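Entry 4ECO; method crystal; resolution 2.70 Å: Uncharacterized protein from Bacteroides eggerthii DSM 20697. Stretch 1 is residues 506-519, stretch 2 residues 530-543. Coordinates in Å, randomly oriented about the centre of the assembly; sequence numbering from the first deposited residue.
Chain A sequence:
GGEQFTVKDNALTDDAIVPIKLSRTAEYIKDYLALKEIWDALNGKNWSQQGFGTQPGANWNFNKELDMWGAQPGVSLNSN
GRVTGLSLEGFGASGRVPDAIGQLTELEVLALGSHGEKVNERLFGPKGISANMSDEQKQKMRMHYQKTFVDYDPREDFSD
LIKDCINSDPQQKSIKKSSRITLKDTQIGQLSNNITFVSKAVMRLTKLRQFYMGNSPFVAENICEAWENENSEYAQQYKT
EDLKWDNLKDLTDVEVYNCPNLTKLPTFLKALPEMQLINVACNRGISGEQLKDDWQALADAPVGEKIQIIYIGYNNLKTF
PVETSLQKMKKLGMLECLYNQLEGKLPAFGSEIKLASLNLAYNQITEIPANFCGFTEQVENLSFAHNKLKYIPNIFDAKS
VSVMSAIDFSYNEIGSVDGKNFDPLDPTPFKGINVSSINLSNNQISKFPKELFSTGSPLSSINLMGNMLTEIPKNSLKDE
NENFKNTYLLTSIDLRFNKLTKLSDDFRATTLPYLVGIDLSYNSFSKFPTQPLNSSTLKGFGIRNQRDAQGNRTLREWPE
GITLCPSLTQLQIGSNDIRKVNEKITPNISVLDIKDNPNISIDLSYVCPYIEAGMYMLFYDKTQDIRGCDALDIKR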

ATOM      1  N   ASP A 506      15.284  20.593  25.448  1.00 47.25           N
ATOM      2  CA  ASP A 506      14.845  20.576  24.062  1.00 46.85           C
ATOM      3  C   ASP A 506      13.362  20.293  23.980  1.00 51.21           C
ATOM      4  O   ASP A 506      12.777  20.492  22.924  1.00 51.67           O
ATOM      5  CB  ASP A 506      15.599  19.486  23.257  1.00 48.38           C
ATOM      6  CG  ASP A 506      17.029  19.772  22.847  1.00 57.79           C
ATOM      7  OD1 ASP A 506      17.564  20.845  23.238  1.00 60.75           O
ATOM      8  OD2 ASP A 506      17.621  18.927  22.134  1.00 52.82           O
ATOM      9  N   PHE A 507      12.761  19.740  25.046  1.00 47.17           N
ATOM     10  CA  PHE A 507      11.351  19.358  25.024  1.00 46.23           C
ATOM     11  C   PHE A 507      10.432  20.470  25.615  1.00 52.66           C
ATOM     12  O   PHE A 507       9.212  20.418  25.445  1.00 52.87           O
ATOM     13  CB  PHE A 507      11.186  18.033  25.752  1.00 47.39           C
ATOM     14  CG  PHE A 507      11.774  16.887  24.949  1.00 49.17           C
ATOM     15  CD1 PHE A 507      13.110  16.521  25.099  1.00 52.34           C
ATOM     16  CD2 PHE A 507      10.992  16.179  24.034  1.00 50.79           C
ATOM     17  CE1 PHE A 507      13.649  15.476  24.349  1.00 53.45           C
ATOM     18  CE2 PHE A 507      11.531  15.121  23.296  1.00 52.85           C
ATOM     19  CZ  PHE A 507      12.855  14.785  23.448  1.00 51.24           C
ATOM     20  N   ARG A 508      11.028  21.515  26.207  1.00 49.46           N
ATOM     21  CA  ARG A 508      10.298  22.658  26.741  1.00 49.52           C
ATOM     22  C   ARG A 508       9.717  23.492  25.573  1.00 53.28           C
ATOM     23  O   ARG A 508      10.155  23.346  24.429  1.00 54.01           O
ATOM     24  CB  ARG A 508      11.220  23.494  27.650  1.00 50.92           C
ATOM     25  CG  ARG A 508      11.772  22.662  28.812  1.00 59.07           C
ATOM     26  CD  ARG A 508      12.661  23.427  29.772  1.00 59.18           C
ATOM     27  NE  ARG A 508      12.005  24.582  30.393  1.00 68.14           N
ATOM     28  CZ  ARG A 508      11.115  24.506  31.382  1.00 84.00           C
ATOM     29  NH1 ARG A 508      10.712  23.320  31.837  1.00 70.81           N
ATOM     30  NH2 ARG A 508      10.595  25.611  31.900  1.00 68.93           N
ATOM     31  N   ALA A 509       8.715  24.339  25.858  1.00 48.82           N
ATOM     32  CA  ALA A 509       8.001  25.158  24.871  1.00 47.91           C
ATOM     33  C   ALA A 509       8.933  26.124  24.079  1.00 54.84           C
ATOM     34  O   ALA A 509       8.520  26.685  23.052  1.00 55.99           O
ATOM     35  CB  ALA A 509       6.927  25.946  25.573  1.00 48.14           C
ATOM     36  N   THR A 510      10.192  26.294  24.542  1.00 49.85           N
ATOM     37  CA  THR A 510      11.181  27.153  23.892  1.00 49.83           C
ATOM     38  C   THR A 510      11.617  26.592  22.522  1.00 53.76           C
ATOM     39  O   THR A 510      12.061  27.345  21.655  1.00 53.17           O
ATOM     40  CB  THR A 510      12.406  27.317  24.790  1.00 55.38           C
ATOM     41  OG1 THR A 510      13.040  26.037  25.003  1.00 58.26           O
ATOM     42  CG2 THR A 510      12.082  28.008  26.089  1.00 49.23           C
ATOM     43  N   THR A 511      11.525  25.273  22.338  1.00 50.94           N
ATOM     44  CA  THR A 511      11.952  24.658  21.084  1.00 51.25           C
ATOM     45  C   THR A 511      10.729  23.947  20.427  1.00 51.60           C
ATOM     46  O   THR A 511      10.535  24.085  19.211  1.00 50.31           O
ATOM     47  CB  THR A 511      13.158  23.719  21.325  1.00 63.80           C
ATOM     48  OG1 THR A 511      12.675  22.533  21.909  1.00 73.02           O
ATOM     49  CG2 THR A 511      14.239  24.328  22.255  1.00 59.55           C
ATOM     50  N   LEU A 512       9.887  23.257  21.259  1.00 45.07           N
ATOM     51  CA  LEU A 512       8.651  22.533  20.896  1.00 41.67           C
ATOM     52  C   LEU A 512       7.389  23.266  21.423  1.00 47.34           C
ATOM     53  O   LEU A 512       6.702  22.742  22.316  1.00 47.52           O
ATOM     54  CB  LEU A 512       8.685  21.099  21.472  1.00 39.49           C
ATOM     55  CG  LEU A 512       9.767  20.142  21.036  1.00 41.14           C
ATOM     56  CD1 LEU A 512       9.553  18.808  21.689  1.00 39.25           C
ATOM     57  CD2 LEU A 512       9.805  19.989  19.531  1.00 39.95           C
ATOM     58  N   PRO A 513       7.065  24.484  20.924  1.00 45.39           N
ATOM     59  CA  PRO A 513       5.919  25.227  21.490  1.00 45.76           C
ATOM     60  C   PRO A 513       4.539  24.641  21.212  1.00 50.09           C
ATOM     61  O   PRO A 513       3.586  25.059  21.868  1.00 51.04           O
ATOM     62  CB  PRO A 513       6.017  26.592  20.802  1.00 48.02           C
ATOM     63  CG  PRO A 513       6.760  26.343  19.563  1.00 51.42           C
ATOM     64  CD  PRO A 513       7.753  25.297  19.900  1.00 46.72           C
ATOM     65  N   TYR A 514       4.418  23.715  20.250  1.00 46.71           N
ATOM     66  CA  TYR A 514       3.119  23.191  19.864  1.00 46.35           C
ATOM     67  C   TYR A 514       2.980  21.668  20.084  1.00 48.88           C
ATOM     68  O   TYR A 514       2.043  21.072  19.545  1.00 47.38           O
ATOM     69  CB  TYR A 514       2.853  23.543  18.393  1.00 48.31           C
ATOM     70  CG  TYR A 514       2.835  25.036  18.181  1.00 52.40           C
ATOM     71  CD1 TYR A 514       1.783  25.814  18.655  1.00 55.49           C
ATOM     72  CD2 TYR A 514       3.896  25.682  17.563  1.00 53.97           C
ATOM     73  CE1 TYR A 514       1.778  27.197  18.494  1.00 58.02           C
ATOM     74  CE2 TYR A 514       3.905  27.062  17.401  1.00 56.18           C
ATOM     75  CZ  TYR A 514       2.841  27.819  17.863  1.00 66.63           C
ATOM     76  OH  TYR A 514       2.856  29.190  17.716  1.00 72.66           O
ATOM     77  N   LEU A 515       3.835  21.064  20.950  1.00 44.28           N
ATOM     78  CA  LEU A 515       3.772  19.636  21.242  1.00 42.33           C
ATOM     79  C   LEU A 515       2.359  19.234  21.718  1.00 44.82           C
ATOM     80  O   LEU A 515       1.786  19.926  22.552  1.00 43.99           O
ATOM     81  CB  LEU A 515       4.822  19.252  22.291  1.00 42.18           C
ATOM     82  CG  LEU A 515       4.934  17.739  22.595  1.00 44.66           C
ATOM     83  CD1 LEU A 515       5.398  16.963  21.383  1.00 42.98           C
ATOM     84  CD2 LEU A 515       5.826  17.489  23.803  1.00 46.00           C
ATOM     85  N   VAL A 516       1.793  18.140  21.157  1.00 40.10           N
ATOM     86  CA  VAL A 516       0.437  17.708  21.507  1.00 39.56           C
ATOM     87  C   VAL A 516       0.504  16.355  22.251  1.00 43.50           C
ATOM     88  O   VAL A 516      -0.145  16.185  23.289  1.00 43.55           O
ATOM     89  CB  VAL A 516      -0.478  17.664  20.245  1.00 42.32           C
ATOM     90  CG1 VAL A 516      -1.780  16.933  20.506  1.00 41.62           C
ATOM     91  CG2 VAL A 516      -0.777  19.071  19.746  1.00 42.42           C
ATOM     92  N   GLY A 517       1.290  15.423  21.723  1.00 39.17           N
ATOM     93  CA  GLY A 517       1.426  14.092  22.293  1.00 37.78           C
ATOM     94  C   GLY A 517       2.837  13.573  22.357  1.00 40.05           C
ATOM     95  O   GLY A 517       3.622  13.733  21.426  1.00 39.14           O
ATOM     96  N   ILE A 518       3.155  12.954  23.472  1.00 36.25           N
ATOM     97  CA  ILE A 518       4.432  12.316  23.688  1.00 35.70           C
ATOM     98  C   ILE A 518       4.188  10.993  24.453  1.00 39.51           C
ATOM     99  O   ILE A 518       3.459  10.959  25.456  1.00 36.89           O
ATOM    100  CB  ILE A 518       5.466  13.247  24.374  1.00 38.91           C
ATOM    101  CG1 ILE A 518       6.871  12.583  24.436  1.00 38.35           C
ATOM    102  CG2 ILE A 518       4.987  13.788  25.719  1.00 38.63           C
ATOM    103  CD1 ILE A 518       8.028  13.560  24.524  1.00 35.14           C
ATOM    104  N   ASP A 519       4.766   9.894  23.927  1.00 37.60           N
ATOM    105  CA  ASP A 519       4.637   8.615  24.597  1.00 37.71           C
ATOM    106  C   ASP A 519       6.012   8.051  24.916  1.00 42.60           C
ATOM    107  O   ASP A 519       6.764   7.697  24.034  1.00 43.32           O
ATOM    108  CB  ASP A 519       3.807   7.621  23.802  1.00 38.52           C
ATOM    109  CG  ASP A 519       3.179   6.532  24.662  1.00 43.10           C
ATOM    110  OD1 ASP A 519       3.771   6.186  25.713  1.00 39.43           O
ATOM    111  OD2 ASP A 519       2.106   6.012  24.271  1.00 48.60           O
ATOM    112  N   THR A 530      10.115  15.963  33.171  1.00 43.38           N
ATOM    113  CA  THR A 530       9.098  16.998  33.262  1.00 42.82           C
ATOM    114  C   THR A 530       9.153  17.978  32.076  1.00 48.83           C
ATOM    115  O   THR A 530       8.177  18.689  31.853  1.00 48.41           O
ATOM    116  CB  THR A 530       9.247  17.759  34.602  1.00 45.06           C
ATOM    117  OG1 THR A 530      10.576  18.273  34.716  1.00 51.08           O
ATOM    118  CG2 THR A 530       8.940  16.889  35.823  1.00 33.37           C
ATOM    119  N   GLN A 531      10.282  18.038  31.334  1.00 47.33           N
ATOM    120  CA  GLN A 531      10.515  18.998  30.241  1.00 47.52           C
ATOM    121  C   GLN A 531       9.340  19.054  29.231  1.00 52.10           C
ATOM    122  O   GLN A 531       8.901  20.175  28.955  1.00 52.08           O
ATOM    123  CB  GLN A 531      11.832  18.729  29.489  1.00 48.47           C
ATOM    124  CG  GLN A 531      13.071  18.706  30.363  1.00 43.48           C
ATOM    125  CD  GLN A 531      13.460  17.321  30.816  1.00 64.53           C
ATOM    126  OE1 GLN A 531      12.619  16.471  31.126  1.00 57.07           O
ATOM    127  NE2 GLN A 531      14.763  17.068  30.905  1.00 63.03           N
ATOM    128  N   PRO A 532       8.776  17.923  28.706  1.00 48.22           N
ATOM    129  CA  PRO A 532       7.664  18.052  27.739  1.00 47.54           C
ATOM    130  C   PRO A 532       6.369  18.621  28.353  1.00 50.84           C
ATOM    131  O   PRO A 532       5.456  18.980  27.598  1.00 52.50           O
ATOM    132  CB  PRO A 532       7.442  16.606  27.246  1.00 48.36           C
ATOM    133  CG  PRO A 532       8.691  15.868  27.592  1.00 51.99           C
ATOM    134  CD  PRO A 532       9.160  16.503  28.866  1.00 48.92           C
ATOM    135  N   LEU A 533       6.300  18.758  29.690  1.00 44.84           N
ATOM    136  CA  LEU A 533       5.112  19.296  30.379  1.00 42.97           C
ATOM    137  C   LEU A 533       5.048  20.832  30.327  1.00 49.74           C
ATOM    138  O   LEU A 533       4.029  21.396  30.702  1.00 48.56           O
ATOM    139  CB  LEU A 533       5.046  18.824  31.846  1.00 41.17           C
ATOM    140  CG  LEU A 533       5.114  17.317  32.043  1.00 41.14           C
ATOM    141  CD1 LEU A 533       5.155  16.964  33.516  1.00 41.15           C
ATOM    142  CD2 LEU A 533       3.993  16.612  31.309  1.00 36.38           C
ATOM    143  N   ASN A 534       6.103  21.496  29.813  1.00 51.21           N
ATOM    144  CA  ASN A 534       6.220  22.964  29.683  1.00 53.22           C
ATOM    145  C   ASN A 534       5.288  23.505  28.579  1.00 57.44           C
ATOM    146  O   ASN A 534       4.945  24.683  28.576  1.00 58.60           O
ATOM    147  CB  ASN A 534       7.681  23.341  29.372  1.00 58.00           C
ATOM    148  CG  ASN A 534       8.015  24.804  29.534  1.00 76.51           C
ATOM    149  OD1 ASN A 534       8.553  25.453  28.625  1.00 70.04           O
ATOM    150  ND2 ASN A 534       7.721  25.355  30.703  1.00 65.85           N
ATOM    151  N   SER A 535       4.874  22.640  27.658  1.00 53.56           N
ATOM    152  CA  SER A 535       3.980  22.976  26.564  1.00 52.72           C
ATOM    153  C   SER A 535       2.577  23.347  27.074  1.00 57.67           C
ATOM    154  O   SER A 535       2.017  22.673  27.962  1.00 57.99           O
ATOM    155  CB  SER A 535       3.888  21.801  25.598  1.00 54.05           C
ATOM    156  OG  SER A 535       2.844  22.005  24.662  1.00 62.81           O
ATOM    157  N   SER A 536       2.010  24.415  26.484  1.00 52.13           N
ATOM    158  CA  SER A 536       0.657  24.849  26.791  1.00 50.84           C
ATOM    159  C   SER A 536      -0.357  24.112  25.908  1.00 52.34           C
ATOM    160  O   SER A 536      -1.552  24.216  26.155  1.00 52.82           O
ATOM    161  CB  SER A 536       0.533  26.355  26.594  1.00 55.66           C
ATOM    162  OG  SER A 536       0.532  26.695  25.218  1.00 69.19           O
ATOM    163  N   THR A 537       0.120  23.374  24.878  1.00 46.60           N
ATOM    164  CA  THR A 537      -0.710  22.661  23.888  1.00 44.63           C
ATOM    165  C   THR A 537      -0.807  21.141  24.125  1.00 45.91           C
ATOM    166  O   THR A 537      -1.704  20.507  23.558  1.00 44.56           O
ATOM    167  CB  THR A 537      -0.158  22.892  22.476  1.00 48.53           C
ATOM    168  OG1 THR A 537       1.230  22.589  22.486  1.00 51.54           O
ATOM    169  CG2 THR A 537      -0.342  24.308  22.002  1.00 44.51           C
ATOM    170  N   LEU A 538       0.097  20.571  24.961  1.00 41.19           N
ATOM    171  CA  LEU A 538       0.181  19.138  25.280  1.00 38.83           C
ATOM    172  C   LEU A 538      -1.142  18.601  25.760  1.00 43.12           C
ATOM    173  O   LEU A 538      -1.665  19.083  26.754  1.00 42.84           O
ATOM    174  CB  LEU A 538       1.262  18.874  26.345  1.00 38.42           C
ATOM    175  CG  LEU A 538       1.513  17.431  26.711  1.00 41.58           C
ATOM    176  CD1 LEU A 538       2.301  16.707  25.622  1.00 40.99           C
ATOM    177  CD2 LEU A 538       2.243  17.349  28.000  1.00 45.10           C
ATOM    178  N   LYS A 539      -1.669  17.599  25.031  1.00 40.71           N
ATOM    179  CA  LYS A 539      -2.936  16.927  25.275  1.00 40.45           C
ATOM    180  C   LYS A 539      -2.752  15.553  25.938  1.00 40.82           C
ATOM    181  O   LYS A 539      -3.596  15.162  26.746  1.00 40.07           O
ATOM    182  CB  LYS A 539      -3.700  16.757  23.955  1.00 43.88           C
ATOM    183  CG  LYS A 539      -4.997  17.554  23.862  1.00 52.73           C
ATOM    184  CD  LYS A 539      -5.838  17.105  22.670  1.00 66.40           C
ATOM    185  CE  LYS A 539      -5.390  17.736  21.376  1.00 82.86           C
ATOM    186  NZ  LYS A 539      -5.832  16.956  20.192  1.00 84.00           N
ATOM    187  N   GLY A 540      -1.689  14.830  25.581  1.00 34.57           N
ATOM    188  CA  GLY A 540      -1.434  13.501  26.134  1.00 34.18           C
ATOM    189  C   GLY A 540       0.005  13.162  26.466  1.00 38.45           C
ATOM    190  O   GLY A 540       0.922  13.496  25.714  1.00 37.88           O
ATOM    191  N   PHE A 541       0.191  12.439  27.579  1.00 35.20           N
ATOM    192  CA  PHE A 541       1.484  12.012  28.105  1.00 35.20           C
ATOM    193  C   PHE A 541       1.421  10.556  28.565  1.00 41.08           C
ATOM    194  O   PHE A 541       0.527  10.195  29.338  1.00 41.49           O
ATOM    195  CB  PHE A 541       1.903  12.924  29.282  1.00 37.38           C
ATOM    196  CG  PHE A 541       3.365  12.862  29.628  1.00 38.39           C
ATOM    197  CD1 PHE A 541       3.855  11.874  30.476  1.00 41.65           C
ATOM    198  CD2 PHE A 541       4.260  13.780  29.091  1.00 41.10           C
ATOM    199  CE1 PHE A 541       5.225  11.800  30.777  1.00 43.96           C
ATOM    200  CE2 PHE A 541       5.630  13.715  29.395  1.00 45.43           C
ATOM    201  CZ  PHE A 541       6.103  12.734  30.249  1.00 44.09           C
ATOM    202  N   GLY A 542       2.366   9.749  28.090  1.00 38.20           N
ATOM    203  CA  GLY A 542       2.479   8.336  28.424  1.00 38.21           C
ATOM    204  C   GLY A 542       3.833   8.025  29.024  1.00 43.04           C
ATOM    205  O   GLY A 542       4.868   8.403  28.455  1.00 42.34           O
ATOM    206  N   ILE A 543       3.831   7.378  30.203  1.00 39.56           N
ATOM    207  CA  ILE A 543       5.056   7.025  30.909  1.00 40.69           C
ATOM    208  C   ILE A 543       4.803   5.694  31.658  1.00 45.14           C
ATOM    209  O   ILE A 543       5.347   5.451  32.733  1.00 46.97           O
ATOM    210  CB  ILE A 543       5.591   8.200  31.815  1.00 44.98           C
ATOM    211  CG1 ILE A 543       7.077   8.031  32.231  1.00 45.02           C
ATOM    212  CG2 ILE A 543       4.651   8.651  32.974  1.00 45.93           C
ATOM    213  CD1 ILE A 543       7.941   9.007  31.634  1.00 46.00           C
TER

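The two stretches run side by side in the same direction and meet as neighbouring parallel strands, 517-519 and 540-542, whose axes differ by 6° and approach to 4.9 Å. Gly517 pairs with Gly540, Ile518 with Phe541 and Asp519 with Gly542. The ladder is short but regular: Gly540 N donates to Val516 O (3.1 Å), Ile518 N to Gly540 O (3.2 Å) and Gly542 N to Ile518 O (3.1 Å). Val516 O also accepts from Lys539 N at 2.7 Å, so one carbonyl serves two successive amides where the second strand begins. Before the strands, a type I turn from Leu512 to Leu515 leads the first stretch toward its strand.

Just ahead of the ladder, side-chain hydroxyls take over from backbone amides. Leu515 O accepts from Thr537 OG1 (2.7 Å) and from Ser535 OG (3.1 Å), while Ser535 OG in turn accepts from Thr537 N at 3.1 Å, a bond within its own stretch. Short hydroxyl side chains suit this place, since they reach a buried carbonyl while remaining close to their own backbone. Nearer the start, Asn534 points toward the first stretch and its OD1 accepts from Ala509 N at 3.0 Å. The small Ala509 lies close beside it, its CB 3.5 Å from Asn534 OD1. Asn534 ND2 lies over one face of the Arg508 guanidinium, 3.1 Å from Arg508 NH2, but both atoms are donors and this is no hydrogen bond.

The apolar side chains fill the space between the loops and one face of the sheet. Ile518 and Phe541 share that face, with Ile518 CG2 3.4 Å from Phe541 CD2. Ile518 extends through CD1 to Pro532 CG (3.9 Å), and its CG2 also meets Leu538 CD1 (4.0 Å). Leu515 joins the same cluster, its CD2 lying 3.9 Å from Pro532 CB and 4.0 Å from Leu538 CD1. Pro532, in a 3-10 segment, further packs its CG against Phe507 CB at 3.8 Å. Ile518 reaches its neighbours through two branches, while Leu515 CD2 and Leu538 CD1 each sit where a single methyl touches two residues, and the compact proline ring fits among them without a flexible tail.

On the other face Asp519 lies across from Gly542; Gly517 and Gly540 also fall on that side and carry no side chain. Gly542 is the telling position: an ideal CB there would fall 2.5 Å from Asp519 OD1, a clash, so the bare backbone leaves room for the carboxylate, which is hydrogen-bonded elsewhere in the structure. Gly517, by contrast, has room for a CB. Altogether 939 Å² is buried, with backbone pairing setting the register and the aliphatic cluster filling one side.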